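Local coordinates for hemin ABC transporter, periplasmic hemin-binding protein HutB (Vibrio cholerae, PDB 5KHL), which probably captures hemin in the periplasm and delivers it to the membrane-embedded part of an ABC transporter for uptake into the cell, at residues A[142-153]-A[176-185]; A[204-213]-A[234-245]. All blocks are in the same frame, centred on the assembly; numbering follows the deposited sequence.

Contact 1 of 2, residues A[142-153]-A[176-185]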
loop_
_atom_site.group_PDB
_atom_site.type_symbol
_atom_site.label_atom_id
_atom_site.label_comp_id
_atom_site.label_asym_id
_atom_site.label_seq_id
_atom_site.Cartn_x
_atom_site.Cartn_y
_atom_site.Cartn_z
ATOM N N GLN A 142 -14.566 9.441 6.112
ATOM C CA GLN A 142 -14.605 10.900 6.092
ATOM C C GLN A 142 -15.731 11.421 6.991
ATOM O O GLN A 142 -15.571 12.443 7.653
ATOM C CB GLN A 142 -14.734 11.406 4.640
ATOM C CG GLN A 142 -13.400 11.316 3.869
ATOM C CD GLN A 142 -13.501 11.549 2.357
ATOM O OE1 GLN A 142 -14.550 11.355 1.739
ATOM N NE2 GLN A 142 -12.395 11.957 1.758
ATOM N N ALA A 143 -16.839 10.684 7.061
ATOM C CA ALA A 143 -17.941 11.053 7.949
ATOM C C ALA A 143 -17.505 11.170 9.402
ATOM O O ALA A 143 -18.050 11.975 10.145
ATOM C CB ALA A 143 -19.091 10.051 7.836
ATOM N N LYS A 144 -16.530 10.366 9.821
ATOM C CA LYS A 144 -16.098 10.385 11.224
ATOM C C LYS A 144 -15.017 11.435 11.497
ATOM O O LYS A 144 -14.478 11.498 12.594
ATOM C CB LYS A 144 -15.581 9.007 11.655
ATOM C CG LYS A 144 -16.595 7.872 11.609
ATOM C CD LYS A 144 -15.942 6.587 12.141
ATOM C CE LYS A 144 -16.801 5.348 11.935
ATOM N NZ LYS A 144 -17.518 4.983 13.190
ATOM N N ARG A 145 -14.685 12.251 10.503
ATOM C CA ARG A 145 -13.683 13.280 10.721
ATOM C C ARG A 145 -14.205 14.400 11.609
ATOM O O ARG A 145 -15.191 15.061 11.259
ATOM C CB ARG A 145 -13.226 13.870 9.405
ATOM C CG ARG A 145 -12.639 15.266 9.545
ATOM C CD ARG A 145 -12.084 15.751 8.227
ATOM N NE ARG A 145 -11.189 16.885 8.398
ATOM C CZ ARG A 145 -9.875 16.836 8.201
ATOM N NH1 ARG A 145 -9.296 15.702 7.823
ATOM N NH2 ARG A 145 -9.138 17.926 8.377
ATOM N N PRO A 146 -13.537 14.631 12.756
ATOM C CA PRO A 146 -13.907 15.720 13.682
ATOM C C PRO A 146 -13.519 17.120 13.187
ATOM O O PRO A 146 -12.781 17.266 12.203
ATOM C CB PRO A 146 -13.130 15.387 14.957
ATOM C CG PRO A 146 -11.888 14.643 14.455
ATOM C CD PRO A 146 -12.371 13.851 13.235
ATOM N N GLU A 147 -14.033 18.133 13.888
ATOM C CA GLU A 147 -13.692 19.543 13.682
ATOM C C GLU A 147 -12.279 19.848 14.161
ATOM O O GLU A 147 -11.603 20.744 13.630
ATOM C CB GLU A 147 -14.683 20.452 14.419
ATOM C CG GLU A 147 -15.851 19.724 15.079
ATOM C CD GLU A 147 -15.460 18.922 16.317
ATOM O OE1 GLU A 147 -15.127 17.724 16.167
ATOM O OE2 GLU A 147 -15.503 19.484 17.436
ATOM N N LYS A 148 -11.852 19.104 15.184
ATOM C CA LYS A 148 -10.499 19.203 15.710
ATOM C C LYS A 148 -9.741 17.907 15.480
ATOM O O LYS A 148 -9.528 17.139 16.428
ATOM C CB LYS A 148 -10.510 19.530 17.207
ATOM C CG LYS A 148 -11.868 19.919 17.785
ATOM C CD LYS A 148 -11.696 20.840 19.009
ATOM C CE LYS A 148 -13.005 21.070 19.756
ATOM N NZ LYS A 148 -12.844 22.075 20.846
ATOM N N PRO A 149 -9.345 17.644 14.224
ATOM C CA PRO A 149 -8.552 16.448 13.915
ATOM C C PRO A 149 -7.267 16.342 14.753
ATOM O O PRO A 149 -6.652 17.362 15.095
ATOM C CB PRO A 149 -8.211 16.631 12.427
ATOM C CG PRO A 149 -9.283 17.503 11.896
ATOM C CD PRO A 149 -9.627 18.439 13.013
ATOM N N LYS A 150 -6.874 15.115 15.088
ATOM C CA LYS A 150 -5.613 14.900 15.793
ATOM C C LYS A 150 -4.440 14.902 14.821
ATOM O O LYS A 150 -4.616 15.093 13.626
ATOM C CB LYS A 150 -5.642 13.590 16.569
ATOM C CG LYS A 150 -6.465 13.643 17.836
ATOM C CD LYS A 150 -6.666 12.248 18.396
ATOM C CE LYS A 150 -7.328 12.264 19.751
ATOM N NZ LYS A 150 -7.625 10.870 20.213
ATOM N N LYS A 151 -3.238 14.691 15.340
ATOM C CA LYS A 151 -2.035 14.701 14.511
ATOM C C LYS A 151 -1.405 13.323 14.518
ATOM O O LYS A 151 -1.242 12.725 15.571
ATOM C CB LYS A 151 -1.043 15.766 14.996
ATOM C CG LYS A 151 -1.517 17.190 14.751
ATOM C CD LYS A 151 -0.643 18.209 15.450
ATOM C CE LYS A 151 -0.986 18.334 16.928
ATOM N NZ LYS A 151 -0.400 19.584 17.523
ATOM N N VAL A 152 -1.084 12.825 13.329
ATOM C CA VAL A 152 -0.586 11.467 13.121
ATOM C C VAL A 152 0.584 11.485 12.144
ATOM O O VAL A 152 0.489 12.062 11.058
ATOM C CB VAL A 152 -1.694 10.519 12.561
ATOM C CG1 VAL A 152 -1.098 9.163 12.102
ATOM C CG2 VAL A 152 -2.784 10.297 13.599
ATOM N N LEU A 153 1.686 10.851 12.527
ATOM C CA LEU A 153 2.805 10.682 11.609
ATOM C C LEU A 153 3.018 9.220 11.309
ATOM O O LEU A 153 2.818 8.357 12.171
ATOM C CB LEU A 153 4.103 11.259 12.180
ATOM C CG LEU A 153 4.314 12.766 12.297
ATOM C CD1 LEU A 153 5.564 12.999 13.141
ATOM C CD2 LEU A 153 4.433 13.434 10.933
ATOM N N ILE A 176 -3.746 8.746 6.525
ATOM C CA ILE A 176 -3.880 9.686 7.630
ATOM C C ILE A 176 -5.010 10.723 7.381
ATOM O O ILE A 176 -5.801 11.024 8.283
ATOM C CB ILE A 176 -2.537 10.410 7.886
ATOM C CG1 ILE A 176 -1.529 9.442 8.485
ATOM C CG2 ILE A 176 -2.701 11.578 8.842
ATOM C CD1 ILE A 176 -0.096 9.964 8.436
ATOM N N GLY A 177 -5.087 11.255 6.164
ATOM C CA GLY A 177 -6.175 12.155 5.808
ATOM C C GLY A 177 -7.517 11.449 5.905
ATOM O O GLY A 177 -8.462 11.987 6.465
ATOM N N LEU A 178 -7.588 10.226 5.377
ATOM C CA LEU A 178 -8.828 9.458 5.369
ATOM C C LEU A 178 -9.321 9.073 6.760
ATOM O O LEU A 178 -10.535 9.000 6.978
ATOM C CB LEU A 178 -8.676 8.206 4.506
ATOM C CG LEU A 178 -8.712 8.476 2.998
ATOM C CD1 LEU A 178 -8.336 7.249 2.199
ATOM C CD2 LEU A 178 -10.092 8.949 2.594
ATOM N N ILE A 179 -8.415 8.835 7.708
ATOM C CA ILE A 179 -8.863 8.566 9.068
ATOM C C ILE A 179 -9.271 9.871 9.756
ATOM O O ILE A 179 -9.764 9.859 10.883
ATOM C CB ILE A 179 -7.797 7.853 9.922
ATOM C CG1 ILE A 179 -6.722 8.840 10.385
ATOM C CG2 ILE A 179 -7.243 6.612 9.192
ATOM C CD1 ILE A 179 -5.403 8.190 10.748
ATOM N N GLY A 180 -9.078 10.992 9.071
ATOM C CA GLY A 180 -9.504 12.277 9.592
ATOM C C GLY A 180 -8.478 12.900 10.514
ATOM O O GLY A 180 -8.831 13.627 11.440
ATOM N N ALA A 181 -7.203 12.610 10.274
ATOM C CA ALA A 181 -6.153 13.256 11.036
ATOM C C ALA A 181 -5.398 14.267 10.166
ATOM O O ALA A 181 -5.560 14.291 8.939
ATOM C CB ALA A 181 -5.196 12.215 11.619
ATOM N N HIS A 182 -4.611 15.118 10.815
ATOM C CA HIS A 182 -3.574 15.905 10.151
ATOM C C HIS A 182 -2.269 15.120 10.055
ATOM O O HIS A 182 -1.823 14.520 11.034
ATOM C CB HIS A 182 -3.281 17.209 10.900
ATOM C CG HIS A 182 -4.457 18.123 11.039
ATOM N ND1 HIS A 182 -5.063 18.726 9.961
ATOM C CD2 HIS A 182 -5.111 18.568 12.141
ATOM C CE1 HIS A 182 -6.054 19.491 10.389
ATOM N NE2 HIS A 182 -6.102 19.416 11.706
ATOM N N ASN A 183 -1.655 15.135 8.880
ATOM C CA ASN A 183 -0.275 14.695 8.747
ATOM C C ASN A 183 0.638 15.902 8.811
ATOM O O ASN A 183 0.837 16.557 7.801
ATOM C CB ASN A 183 -0.045 13.947 7.439
ATOM C CG ASN A 183 1.393 13.513 7.280
ATOM O OD1 ASN A 183 2.141 13.457 8.261
ATOM N ND2 ASN A 183 1.796 13.201 6.044
ATOM N N PRO A 184 1.214 16.186 9.992
ATOM C CA PRO A 184 2.008 17.412 10.176
ATOM C C PRO A 184 3.164 17.522 9.181
ATOM O O PRO A 184 3.619 18.618 8.845
ATOM C CB PRO A 184 2.539 17.293 11.613
ATOM C CG PRO A 184 1.769 16.172 12.253
ATOM C CD PRO A 184 1.301 15.271 11.144
ATOM N N ALA A 185 3.622 16.377 8.696
ATOM C CA ALA A 185 4.700 16.350 7.717
ATOM C C ALA A 185 4.262 16.713 6.296
ATOM O O ALA A 185 5.111 17.063 5.481
ATOM C CB ALA A 185 5.358 14.962 7.714
HETATM O O HOH W 1 -6.685 15.399 6.876
#
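A chi1 of 157° turns CG of Arg145 away from its amide nitrogen, and the chain then runs extended to NE, passing along Gly180 and Ala181 and bringing NH2 to 4.0 Å from His182 CE1. The guanidinium stands almost perpendicular to the imidazole, and CG of Pro149 lies over one guanidinium face, off-centre. In the plane of the group a water accepts from Arg145 NH1 and donates to Ala181 O, so the arginine holds that carbonyl indirectly. One face of the imidazole takes Pro149 CB, which sits 3.9 Å from the centroid of the His182 ring in a CH-pi contact.

Two nearly straight backbone bonds follow at His182: His182 N gives to Lys150 O at 2.8 Å, and Val152 N to His182 O at 2.9 Å. Together they make a single bridge between Lys151 and His182, a brief strand-like pairing. Val152 then splits its branches: CG1, trans to the backbone N (chi1 170°), meets Ile176 CG1 at 3.7 Å, whereas CG2 rests on Ala181 CB. Beyond it, Leu153 CD2 packs against both Pro184 CD and Ala185 CB.

Gly180, with positive phi, closes helix 171-178 in a Schellman motif and turns the chain towards Arg145 and Pro149. The contact thus joins the ends of helices 125-143 and 171-178 to strand 152-156. Helix 256-269 packs on Val152 and Ala181 through Leu269, Tyr270 OH bonds to Gly180 O and Lys150 N, and helix 197-203 touches Leu153 and Pro184 through Met203.

Contact 2 of 2, residues A[204-213]-A[234-245]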
loop_
_atom_site.group_PDB
_atom_site.type_symbol
_atom_site.label_atom_id
_atom_site.label_comp_id
_atom_site.label_asym_id
_atom_site.label_seq_id
_atom_site.Cartn_x
_atom_site.Cartn_y
_atom_site.Cartn_z
ATOM N N GLN A 204 4.616 17.379 17.114
ATOM C CA GLN A 204 3.845 16.884 18.246
ATOM C C GLN A 204 2.771 15.829 17.915
ATOM O O GLN A 204 1.618 15.977 18.321
ATOM C CB GLN A 204 3.193 18.073 18.947
ATOM C CG GLN A 204 4.168 18.914 19.746
ATOM C CD GLN A 204 4.726 18.161 20.941
ATOM O OE1 GLN A 204 4.047 17.985 21.951
ATOM N NE2 GLN A 204 5.961 17.701 20.823
ATOM N N PRO A 205 3.152 14.758 17.198
ATOM C CA PRO A 205 2.139 13.762 16.828
ATOM C C PRO A 205 1.406 13.182 18.041
ATOM O O PRO A 205 2.017 12.971 19.093
ATOM C CB PRO A 205 2.960 12.671 16.130
ATOM C CG PRO A 205 4.330 12.800 16.726
ATOM C CD PRO A 205 4.523 14.276 16.924
ATOM N N ASP A 206 0.106 12.947 17.895
ATOM C CA ASP A 206 -0.684 12.261 18.912
ATOM C C ASP A 206 -0.551 10.756 18.736
ATOM O O ASP A 206 -0.644 9.973 19.696
ATOM C CB ASP A 206 -2.147 12.680 18.816
ATOM C CG ASP A 206 -2.332 14.177 18.978
ATOM O OD1 ASP A 206 -2.055 14.683 20.082
ATOM O OD2 ASP A 206 -2.756 14.843 18.010
ATOM N N MET A 207 -0.315 10.350 17.497
ATOM C CA MET A 207 -0.147 8.946 17.199
ATOM C C MET A 207 0.940 8.751 16.166
ATOM O O MET A 207 1.017 9.472 15.170
ATOM C CB MET A 207 -1.466 8.344 16.699
ATOM C CG MET A 207 -1.353 6.872 16.303
ATOM S SD MET A 207 -2.841 6.228 15.510
ATOM C CE MET A 207 -3.810 5.780 16.948
ATOM N N VAL A 208 1.780 7.760 16.390
ATOM C CA VAL A 208 2.748 7.424 15.372
ATOM C C VAL A 208 2.408 6.050 14.783
ATOM O O VAL A 208 2.116 5.101 15.514
ATOM C CB VAL A 208 4.171 7.469 15.944
ATOM C CG1 VAL A 208 5.181 6.871 14.973
ATOM C CG2 VAL A 208 4.522 8.907 16.308
ATOM N N LEU A 209 2.398 5.968 13.456
ATOM C CA LEU A 209 2.237 4.692 12.756
ATOM C C LEU A 209 3.609 4.187 12.284
ATOM O O LEU A 209 4.452 4.995 11.880
ATOM C CB LEU A 209 1.284 4.842 11.570
ATOM C CG LEU A 209 -0.105 5.421 11.843
ATOM C CD1 LEU A 209 -0.927 5.525 10.549
ATOM C CD2 LEU A 209 -0.837 4.597 12.909
ATOM N N VAL A 210 3.843 2.873 12.317
ATOM C CA VAL A 210 5.191 2.391 12.007
ATOM C C VAL A 210 5.301 1.426 10.839
ATOM O O VAL A 210 4.488 0.518 10.689
ATOM C CB VAL A 210 5.840 1.735 13.226
ATOM C CG1 VAL A 210 6.763 0.607 12.810
ATOM C CG2 VAL A 210 6.617 2.779 14.010
ATOM N N SER A 211 6.350 1.679 10.045
ATOM C CA SER A 211 6.746 0.994 8.801
ATOM C C SER A 211 6.361 -0.473 8.656
ATOM O O SER A 211 7.204 -1.329 8.371
ATOM C CB SER A 211 8.267 1.125 8.627
ATOM O OG SER A 211 8.897 1.579 9.821
ATOM N N GLY A 212 5.076 -0.750 8.795
ATOM C CA GLY A 212 4.608 -2.111 8.794
ATOM C C GLY A 212 4.391 -2.564 10.218
ATOM O O GLY A 212 5.039 -2.077 11.135
ATOM N N ARG A 213 3.460 -3.494 10.402
ATOM C CA ARG A 213 3.370 -4.255 11.636
ATOM C C ARG A 213 4.670 -5.058 11.760
ATOM O O ARG A 213 5.079 -5.474 12.848
ATOM C CB ARG A 213 2.136 -5.171 11.629
ATOM C CG ARG A 213 1.674 -5.570 10.233
ATOM C CD ARG A 213 0.740 -6.779 10.247
ATOM N NE ARG A 213 1.272 -8.098 9.840
ATOM C CZ ARG A 213 2.538 -8.454 9.584
ATOM N NH1 ARG A 213 2.792 -9.712 9.237
ATOM N NH2 ARG A 213 3.556 -7.610 9.664
ATOM N N THR A 234 6.637 13.954 22.693
ATOM C CA THR A 234 5.397 14.079 21.935
ATOM C C THR A 234 4.305 13.345 22.694
ATOM O O THR A 234 4.610 12.452 23.471
ATOM C CB THR A 234 5.520 13.498 20.525
ATOM O OG1 THR A 234 5.759 12.092 20.615
ATOM C CG2 THR A 234 6.668 14.144 19.788
ATOM N N PRO A 235 3.033 13.736 22.496
ATOM C CA PRO A 235 1.907 13.008 23.093
ATOM C C PRO A 235 1.932 11.528 22.758
ATOM O O PRO A 235 1.754 10.690 23.653
ATOM C CB PRO A 235 0.687 13.684 22.473
ATOM C CG PRO A 235 1.130 15.079 22.262
ATOM C CD PRO A 235 2.580 14.982 21.846
ATOM N N ALA A 236 2.156 11.214 21.488
ATOM C CA ALA A 236 2.246 9.830 21.053
ATOM C C ALA A 236 3.277 9.067 21.891
ATOM O O ALA A 236 3.004 7.979 22.390
ATOM C CB ALA A 236 2.593 9.769 19.573
ATOM N N GLY A 237 4.451 9.654 22.078
ATOM C CA GLY A 237 5.481 8.989 22.843
ATOM C C GLY A 237 5.140 8.857 24.312
ATOM O O GLY A 237 5.301 7.782 24.896
ATOM N N GLN A 238 4.666 9.941 24.921
ATOM C CA GLN A 238 4.408 9.935 26.362
ATOM C C GLN A 238 3.142 9.122 26.687
ATOM O O GLN A 238 2.895 8.771 27.843
ATOM C CB GLN A 238 4.321 11.377 26.913
ATOM C CG GLN A 238 3.243 12.261 26.283
ATOM C CD GLN A 238 3.505 13.758 26.448
ATOM O OE1 GLN A 238 4.653 14.203 26.567
ATOM N NE2 GLN A 238 2.430 14.544 26.435
ATOM N N ASN A 239 2.365 8.782 25.659
ATOM C CA ASN A 239 1.235 7.862 25.832
ATOM C C ASN A 239 1.469 6.489 25.187
ATOM O O ASN A 239 0.559 5.658 25.155
ATOM C CB ASN A 239 -0.056 8.473 25.267
ATOM C CG ASN A 239 -0.553 9.659 26.077
ATOM O OD1 ASN A 239 -0.888 10.707 25.519
ATOM N ND2 ASN A 239 -0.599 9.504 27.405
ATOM N N LYS A 240 2.686 6.254 24.691
ATOM C CA LYS A 240 3.030 5.019 23.968
ATOM C C LYS A 240 1.966 4.694 22.916
ATOM O O LYS A 240 1.590 3.542 22.710
ATOM C CB LYS A 240 3.201 3.845 24.939
ATOM C CG LYS A 240 4.200 4.073 26.081
ATOM C CD LYS A 240 4.096 2.949 27.114
ATOM C CE LYS A 240 4.878 3.254 28.384
ATOM N NZ LYS A 240 6.345 3.123 28.181
ATOM N N ASN A 241 1.462 5.732 22.262
ATOM C CA ASN A 241 0.412 5.553 21.285
ATOM C C ASN A 241 1.036 5.280 19.909
ATOM O O ASN A 241 0.845 6.020 18.955
ATOM C CB ASN A 241 -0.509 6.769 21.287
ATOM C CG ASN A 241 -1.797 6.532 20.516
ATOM O OD1 ASN A 241 -2.389 7.464 19.983
ATOM N ND2 ASN A 241 -2.226 5.282 20.440
ATOM N N ILE A 242 1.805 4.191 19.855
ATOM C CA ILE A 242 2.550 3.761 18.672
ATOM C C ILE A 242 1.891 2.530 18.049
ATOM O O ILE A 242 1.896 1.451 18.634
ATOM C CB ILE A 242 4.023 3.468 19.030
ATOM C CG1 ILE A 242 4.722 4.781 19.386
ATOM C CG2 ILE A 242 4.747 2.779 17.876
ATOM C CD1 ILE A 242 5.838 4.607 20.367
ATOM N N VAL A 243 1.330 2.705 16.855
ATOM C CA VAL A 243 0.378 1.756 16.283
ATOM C C VAL A 243 0.854 1.127 14.967
ATOM O O VAL A 243 1.385 1.808 14.086
ATOM C CB VAL A 243 -0.989 2.456 16.051
ATOM C CG1 VAL A 243 -1.981 1.514 15.438
ATOM C CG2 VAL A 243 -1.513 3.012 17.371
ATOM N N ALA A 244 0.651 -0.178 14.837
ATOM C CA ALA A 244 1.142 -0.910 13.679
ATOM C C ALA A 244 0.152 -0.855 12.534
ATOM O O ALA A 244 -1.046 -1.052 12.726
ATOM C CB ALA A 244 1.438 -2.362 14.055
ATOM N N ILE A 245 0.661 -0.584 11.342
ATOM C CA ILE A 245 -0.165 -0.601 10.149
ATOM C C ILE A 245 0.428 -1.617 9.157
ATOM O O ILE A 245 1.625 -1.648 8.935
ATOM C CB ILE A 245 -0.295 0.831 9.522
ATOM C CG1 ILE A 245 -1.253 0.832 8.338
ATOM C CG2 ILE A 245 1.070 1.403 9.105
ATOM C CD1 ILE A 245 -1.559 2.232 7.803
#
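Val208 and Val243 are joined by the straightest bond of this parallel pair, Val243 N to Val208 O at 2.9 Å with an angle of 174° at the hydrogen. Val208 N reaches back to Asn241 O at 3.2 Å, and Val210 N bonds to Val243 O at a more bent 143°. On one face of the sheet Leu209 and Val243 lie side by side, CD2 of Leu209 3.8 Å from CB of Val243, while the methyl CE of Met207 comes to 3.6 Å from Val243 CG2. On the other face Val208 CG2 meets Ala236 CB, and Val210 CG2 approaches Ile242 CG2.

Next to the strands, the loop at Pro205 meets the start of helix 235-238. Ala236 N donates to Pro205 O at 3.0 Å, and Thr234 CG2 packs on Pro205 CD. Thr234 is the N-cap: chi1 of 64° sets OG1 between the backbone N and carbonyl carbon, where it accepts from Gly237 N, and the same hydroxyl also bonds to Leu231 O. A Schellman motif with Lys240 at C-prime ends the helix and turns the chain into strand 242-244.

Further out, Gln204 NE2 is held by Ile201 O and Ala233 O, helix 221-227 covers Val210 and Ile242, and helix 256-269 lies against Met207 and Val243. The chemistry is that of an edge strand in an alpha/beta lobe: backbone amides and carbonyls fix the alignment, apolar branches pack on both faces, and the N-H groups of Ala236 and Gly237, in the first turn where the helix itself offers no acceptor, are met by Pro205 O and Thr234 OG1.

In the fold
Contact 1 closes before contact 2 opens, so the two follow one another along the chain, their centres 14 Å apart and on the same side of the chain's centre. They share the mixed sheet of the C-terminal lobe, in which strand 152-156 of contact 1 runs parallel beside strand 207-210 of contact 2, with 242-244 next at the sheet's edge. Probable backbone bonds from Lys151 O to Asp206 N and from Leu153 O to Leu209 N stitch them directly, and helix 256-269 packs against both. Helix 125-143, which ends in contact 1, is the long connection from the N-terminal lobe, consistent with the relatively rigid two-lobed architecture of periplasmic binding proteins of this family.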